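Local structure of protein-glutaminase (Chryseobacterium proteolyticum, 2ZK9) at residues A[43-48]-A[158-163]; A[60-66]-A[138-144]. The protein is an enzyme that hydrolyses the side-chain amide of glutamine residues within proteins, deamidating them to glutamate with release of ammonia. The contacts are given in a common frame with arbitrary orientation. Where two conformers were deposited one is given. Numbering follows the deposited sequence.

How the contacts relate
Contact 2 is nested inside the loop closed by contact 1, and helix 42-55 is followed by strand 61-66. Their centres lie 13 Å apart, yet they touch through Tyr142, whose OH is 2.7 Å from Asn158 OD1 and 3.2 Å from Tyr43 CD2, and through a probable hydrogen bond of 3.0 Å between His47 ND1 and Lys62 NZ. Contact 1 begins at the start of helix 42-55, where clan CA enzymes characteristically carry the nucleophilic cysteine, so probably beside the active site. The side chains of Tyr43 and Tyr143 come within about 4 Å of bound glycerol, probably a crystallisation additive that may mark a pocket; a sodium ion lies about 5 Å from Tyr43 and about 8 Å from Tyr143.

Contact 1: residues A[43-48]-A[158-163]; sequences YARAHK and NTNCVL
This is a buried helix-helix contact in a clan CA, papain-like enzyme, joining the N-terminal part of helix 42-55 to helix 157-165 near the C-terminus. In this clan the nucleophilic cysteine characteristically sits at the start of the central helix, so residues 43-48 probably follow directly on the active site. Both segments are regular alpha-helix, with bonds such as Lys48 N to Ala44 O (3.0 Å) and Leu163 N to Thr159 O (3.0 Å). Their axes approach to 8.6 Å and cross at -123°, and 404 Å² is buried. Close backbone approach occurs at Ala44, whose CA is 4.4 Å from Thr159 CA and whose O meets Thr159 CG2 at 3.3 Å. The small Ala44 CB points toward helix 157-165 and packs on Val162 CG1 (3.9 Å). Rotamer m,t of Leu163 places its CD2 by Ala44 CB (4.2 Å) and its CD1 on Lys48 CG (3.7 Å). Lys48 (t,p,t,t) reaches across to donate from NZ to Asn160 OD1 at 2.8 Å, chi1 m of Asn160 turning OD1 to meet it; Gln51 is a second partner of the amine. Thr159 OG1 lies 3.3 Å from His47 CB, near the plane of the imidazole, but its hydrogen bond goes to Asp153, as that of His47 ND1 goes to Lys62. Tyr43 takes the p rotamer, setting its ring edge against Val162 CG2, 4.2 Å from Tyr43 CE2. Asn158 OD1, also bonded to the hydroxyl of Tyr142, accepts at 2.9 Å from a water that is 3.0 Å from Tyr43 OH.

Contact 2: residues A[60-66]-A[138-144]; sequences CEKQFVY and AGNVYYR
A buried lysine amine gathers the carbonyls of a turning chain: Lys62 NZ, curled there by rotamers m,m,t,p, donates to Gly139 O (3.0 Å), Val141 O (2.8 Å) and a water (2.8 Å) that donates to Tyr142 O (2.8 Å). His47 ND1, outside the segments, is also within hydrogen-bonding distance of NZ; three protons cannot fully serve all four. Strand 61-66 lies in the mixed sheet. Glu61 and Ala138 form an antiparallel non-hydrogen-bonded pair (CA-CA 4.6 Å), after which a type I turn, Val141 N to Ala138 O 3.1 Å, leads off the sheet. At Gly139 a CB would lie 2.2 Å from Cys60 O, a clash. The chain turns a corner at Tyr142, which forms with Tyr143 a classic bulge against strand 150-152. Phe64, its CA-to-CB bond toward 138-144, inserts its ring against 141-144, with Arg144 CB 3.8 Å over its centroid, 13° off the normal (CH-pi). Tyr66 OH donates to Arg144 O (2.6 Å) and accepts from Arg144 NH1 (3.1 Å, N-H...O angle 161°); Arg144 NE bonds to Asn148. Lys62 thus takes carbonyls before the corner and, through water, at it, Tyr66 one beyond: side chains join the two sheets where no backbone ladder continues.

Contact 1: residues A[43-48]-A[158-163]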
# COMPACT_ATOMS: atom_id res chain seq x y z
N TYR A 43 -1.85 5.27 2.92
CA TYR A 43 -2.47 5.94 1.77
C TYR A 43 -1.41 6.46 0.85
O TYR A 43 -1.53 6.39 -0.38
CB TYR A 43 -3.45 7.00 2.31
CG TYR A 43 -2.85 7.92 3.32
CD1 TYR A 43 -2.87 7.70 4.68
CD2 TYR A 43 -2.19 9.08 2.89
CE1 TYR A 43 -2.29 8.58 5.60
CE2 TYR A 43 -1.63 9.95 3.75
CZ TYR A 43 -1.67 9.71 5.12
OH TYR A 43 -1.08 10.62 5.97
N ALA A 44 -0.36 7.08 1.41
CA ALA A 44 0.73 7.64 0.61
C ALA A 44 1.55 6.53 -0.01
O ALA A 44 1.94 6.60 -1.18
CB ALA A 44 1.57 8.55 1.49
N ARG A 45 1.84 5.46 0.76
CA ARG A 45 2.60 4.35 0.17
C ARG A 45 1.86 3.77 -1.03
O ARG A 45 2.46 3.46 -2.05
CB ARG A 45 2.92 3.29 1.20
CG ARG A 45 3.72 3.76 2.41
CD ARG A 45 4.33 2.64 3.19
NE ARG A 45 3.39 1.61 3.68
CZ ARG A 45 2.68 1.72 4.78
NH1 ARG A 45 2.71 2.77 5.57
NH2 ARG A 45 1.83 0.73 5.13
N ALA A 46 0.54 3.61 -0.89
CA ALA A 46 -0.25 3.00 -1.97
C ALA A 46 -0.27 3.88 -3.19
O ALA A 46 -0.17 3.41 -4.32
CB ALA A 46 -1.65 2.68 -1.48
N HIS A 47 -0.42 5.21 -3.00
CA HIS A 47 -0.48 6.09 -4.14
C HIS A 47 0.87 6.19 -4.85
O HIS A 47 0.92 6.36 -6.07
CB HIS A 47 -0.99 7.47 -3.69
CG HIS A 47 -1.97 8.08 -4.64
ND1 HIS A 47 -3.01 7.40 -5.09
CD2 HIS A 47 -2.11 9.34 -5.16
CE1 HIS A 47 -3.80 8.15 -5.84
NE2 HIS A 47 -3.24 9.34 -5.91
N LYS A 48 1.95 6.07 -4.10
CA LYS A 48 3.29 6.06 -4.69
C LYS A 48 3.54 4.77 -5.46
O LYS A 48 4.12 4.79 -6.55
CB LYS A 48 4.35 6.28 -3.63
CG LYS A 48 5.72 6.64 -4.16
CD LYS A 48 5.80 8.02 -4.78
CE LYS A 48 7.21 8.41 -5.14
NZ LYS A 48 7.28 9.68 -5.85
N ASN A 158 0.38 15.42 -1.78
CA ASN A 158 0.27 14.93 -0.41
C ASN A 158 1.17 13.71 -0.19
O ASN A 158 1.86 13.60 0.80
CB ASN A 158 -1.19 14.62 -0.06
CG ASN A 158 -1.36 14.51 1.41
OD1 ASN A 158 -1.50 13.39 1.97
ND2 ASN A 158 -1.40 15.62 2.11
N THR A 159 1.11 12.81 -1.16
CA THR A 159 1.87 11.56 -1.10
C THR A 159 3.32 11.82 -0.84
O THR A 159 3.94 11.26 0.06
CB THR A 159 1.68 10.77 -2.40
OG1 THR A 159 0.36 10.27 -2.53
CG2 THR A 159 2.63 9.59 -2.49
N ASN A 160 3.92 12.67 -1.69
CA ASN A 160 5.37 12.89 -1.59
C ASN A 160 5.71 13.61 -0.30
O ASN A 160 6.76 13.35 0.29
CB ASN A 160 5.87 13.61 -2.84
CG ASN A 160 5.88 12.74 -4.04
OD1 ASN A 160 6.37 11.59 -3.98
ND2 ASN A 160 5.46 13.27 -5.18
N CYS A 161 4.85 14.53 0.14
CA CYS A 161 5.09 15.27 1.38
C CYS A 161 5.07 14.34 2.57
O CYS A 161 5.95 14.40 3.46
CB CYS A 161 4.01 16.35 1.56
SG CYS A 161 4.44 17.63 2.77
N VAL A 162 4.09 13.43 2.62
CA VAL A 162 3.96 12.49 3.75
C VAL A 162 5.14 11.53 3.73
O VAL A 162 5.74 11.27 4.78
CB VAL A 162 2.61 11.79 3.70
CG1 VAL A 162 2.57 10.62 4.65
CG2 VAL A 162 1.50 12.79 3.97
N LEU A 163 5.47 10.97 2.57
CA LEU A 163 6.62 10.07 2.52
C LEU A 163 7.90 10.76 3.01
O LEU A 163 8.68 10.16 3.75
CB LEU A 163 6.83 9.52 1.12
CG LEU A 163 5.72 8.58 0.59
CD1 LEU A 163 6.03 8.23 -0.85
CD2 LEU A 163 5.59 7.35 1.46
O HOH W 1 -2.19 13.07 4.74

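Contact 2: residues A[60-66]-A[138-144]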
# COMPACT_ATOMS: atom_id res chain seq x y z
N CYS A 60 -4.16 0.48 -11.56
CA CYS A 60 -4.57 -0.54 -10.65
C CYS A 60 -5.79 -0.05 -9.88
O CYS A 60 -6.22 1.08 -10.04
CB CYS A 60 -3.43 -0.89 -9.70
SG CYS A 60 -2.83 0.50 -8.72
N GLU A 61 -6.32 -0.97 -9.06
CA GLU A 61 -7.30 -0.59 -8.05
C GLU A 61 -6.62 -0.33 -6.74
O GLU A 61 -5.43 -0.69 -6.53
CB GLU A 61 -8.34 -1.73 -7.91
CG GLU A 61 -9.28 -1.81 -9.12
CD GLU A 61 -10.10 -3.06 -9.04
OE1 GLU A 61 -9.58 -4.16 -9.32
OE2 GLU A 61 -11.31 -2.98 -8.60
N LYS A 62 -7.33 0.22 -5.78
CA LYS A 62 -7.01 0.17 -4.36
C LYS A 62 -7.94 -0.85 -3.72
O LYS A 62 -9.10 -0.94 -4.10
CB LYS A 62 -7.17 1.50 -3.66
CG LYS A 62 -6.38 2.67 -4.18
CD LYS A 62 -4.87 2.54 -3.95
CE LYS A 62 -4.07 3.61 -4.63
NZ LYS A 62 -4.50 4.94 -4.14
N GLN A 63 -7.45 -1.53 -2.69
CA GLN A 63 -8.37 -2.17 -1.76
C GLN A 63 -8.17 -1.51 -0.39
O GLN A 63 -7.04 -1.39 0.09
CB GLN A 63 -8.16 -3.68 -1.64
CG GLN A 63 -9.23 -4.34 -0.78
CD GLN A 63 -9.25 -5.85 -0.85
OE1 GLN A 63 -8.88 -6.54 0.10
NE2 GLN A 63 -9.63 -6.40 -2.01
N PHE A 64 -9.28 -1.07 0.19
CA PHE A 64 -9.36 -0.55 1.53
C PHE A 64 -9.96 -1.59 2.43
O PHE A 64 -10.99 -2.17 2.08
CB PHE A 64 -10.20 0.72 1.59
CG PHE A 64 -9.60 1.89 0.86
CD1 PHE A 64 -8.82 2.83 1.53
CD2 PHE A 64 -9.79 2.09 -0.50
CE1 PHE A 64 -8.22 3.88 0.88
CE2 PHE A 64 -9.19 3.14 -1.17
CZ PHE A 64 -8.40 4.06 -0.48
N VAL A 65 -9.37 -1.81 3.61
CA VAL A 65 -9.94 -2.71 4.60
C VAL A 65 -10.10 -1.92 5.89
O VAL A 65 -9.24 -1.08 6.20
CB VAL A 65 -9.06 -3.98 4.75
CG1 VAL A 65 -7.63 -3.71 5.15
CG2 VAL A 65 -9.69 -4.95 5.75
N TYR A 66 -11.16 -2.16 6.61
CA TYR A 66 -11.55 -1.40 7.76
C TYR A 66 -11.86 -2.33 8.94
O TYR A 66 -12.37 -3.41 8.71
CB TYR A 66 -12.82 -0.58 7.49
CG TYR A 66 -12.76 0.27 6.25
CD1 TYR A 66 -12.34 1.58 6.28
CD2 TYR A 66 -13.12 -0.27 5.03
CE1 TYR A 66 -12.28 2.36 5.11
CE2 TYR A 66 -13.06 0.50 3.89
CZ TYR A 66 -12.64 1.80 3.93
OH TYR A 66 -12.65 2.53 2.74
N ALA A 138 -11.28 2.42 -7.75
CA ALA A 138 -10.27 2.83 -8.74
C ALA A 138 -9.00 3.26 -8.04
O ALA A 138 -9.01 3.82 -6.93
CB ALA A 138 -10.83 4.01 -9.57
N GLY A 139 -7.89 3.04 -8.70
CA GLY A 139 -6.59 3.40 -8.18
C GLY A 139 -6.43 4.84 -7.83
O GLY A 139 -5.66 5.21 -6.92
N ASN A 140 -7.13 5.71 -8.56
CA ASN A 140 -6.94 7.15 -8.34
C ASN A 140 -7.51 7.62 -7.01
O ASN A 140 -7.19 8.73 -6.59
CB ASN A 140 -7.43 7.98 -9.51
CG ASN A 140 -8.89 8.11 -9.70
OD1 ASN A 140 -9.27 9.15 -10.36
ND2 ASN A 140 -9.66 7.23 -9.25
N VAL A 141 -8.32 6.82 -6.33
CA VAL A 141 -8.80 7.20 -5.03
C VAL A 141 -7.66 7.14 -4.02
O VAL A 141 -7.02 6.10 -3.83
CB VAL A 141 -9.97 6.28 -4.59
CG1 VAL A 141 -10.37 6.59 -3.17
CG2 VAL A 141 -11.15 6.44 -5.56
N TYR A 142 -7.42 8.24 -3.34
CA TYR A 142 -6.37 8.32 -2.33
C TYR A 142 -6.84 7.76 -1.00
O TYR A 142 -6.11 7.02 -0.31
CB TYR A 142 -5.97 9.75 -2.18
CG TYR A 142 -4.70 10.07 -1.38
CD1 TYR A 142 -4.72 11.04 -0.42
CD2 TYR A 142 -3.49 9.44 -1.64
CE1 TYR A 142 -3.56 11.40 0.29
CE2 TYR A 142 -2.35 9.80 -1.00
CZ TYR A 142 -2.39 10.78 -0.04
OH TYR A 142 -1.19 11.11 0.58
N TYR A 143 -8.05 8.11 -0.60
CA TYR A 143 -8.67 7.60 0.62
C TYR A 143 -10.18 7.46 0.37
O TYR A 143 -10.80 8.31 -0.25
CB TYR A 143 -8.42 8.49 1.82
CG TYR A 143 -9.15 8.06 3.06
CD1 TYR A 143 -8.79 6.85 3.74
CD2 TYR A 143 -10.27 8.72 3.53
CE1 TYR A 143 -9.48 6.41 4.84
CE2 TYR A 143 -10.95 8.30 4.64
CZ TYR A 143 -10.55 7.15 5.30
OH TYR A 143 -11.29 6.76 6.40
N ARG A 144 -10.73 6.39 0.93
CA ARG A 144 -12.14 6.06 0.91
C ARG A 144 -12.62 5.89 2.34
O ARG A 144 -12.11 5.02 3.05
CB ARG A 144 -12.42 4.74 0.17
CG ARG A 144 -13.87 4.29 0.31
CD ARG A 144 -14.12 2.96 -0.39
NE ARG A 144 -15.53 2.55 -0.34
CZ ARG A 144 -16.12 1.98 0.70
NH1 ARG A 144 -15.47 1.75 1.81
NH2 ARG A 144 -17.39 1.63 0.62
O HOH W 2 -4.05 5.55 -1.42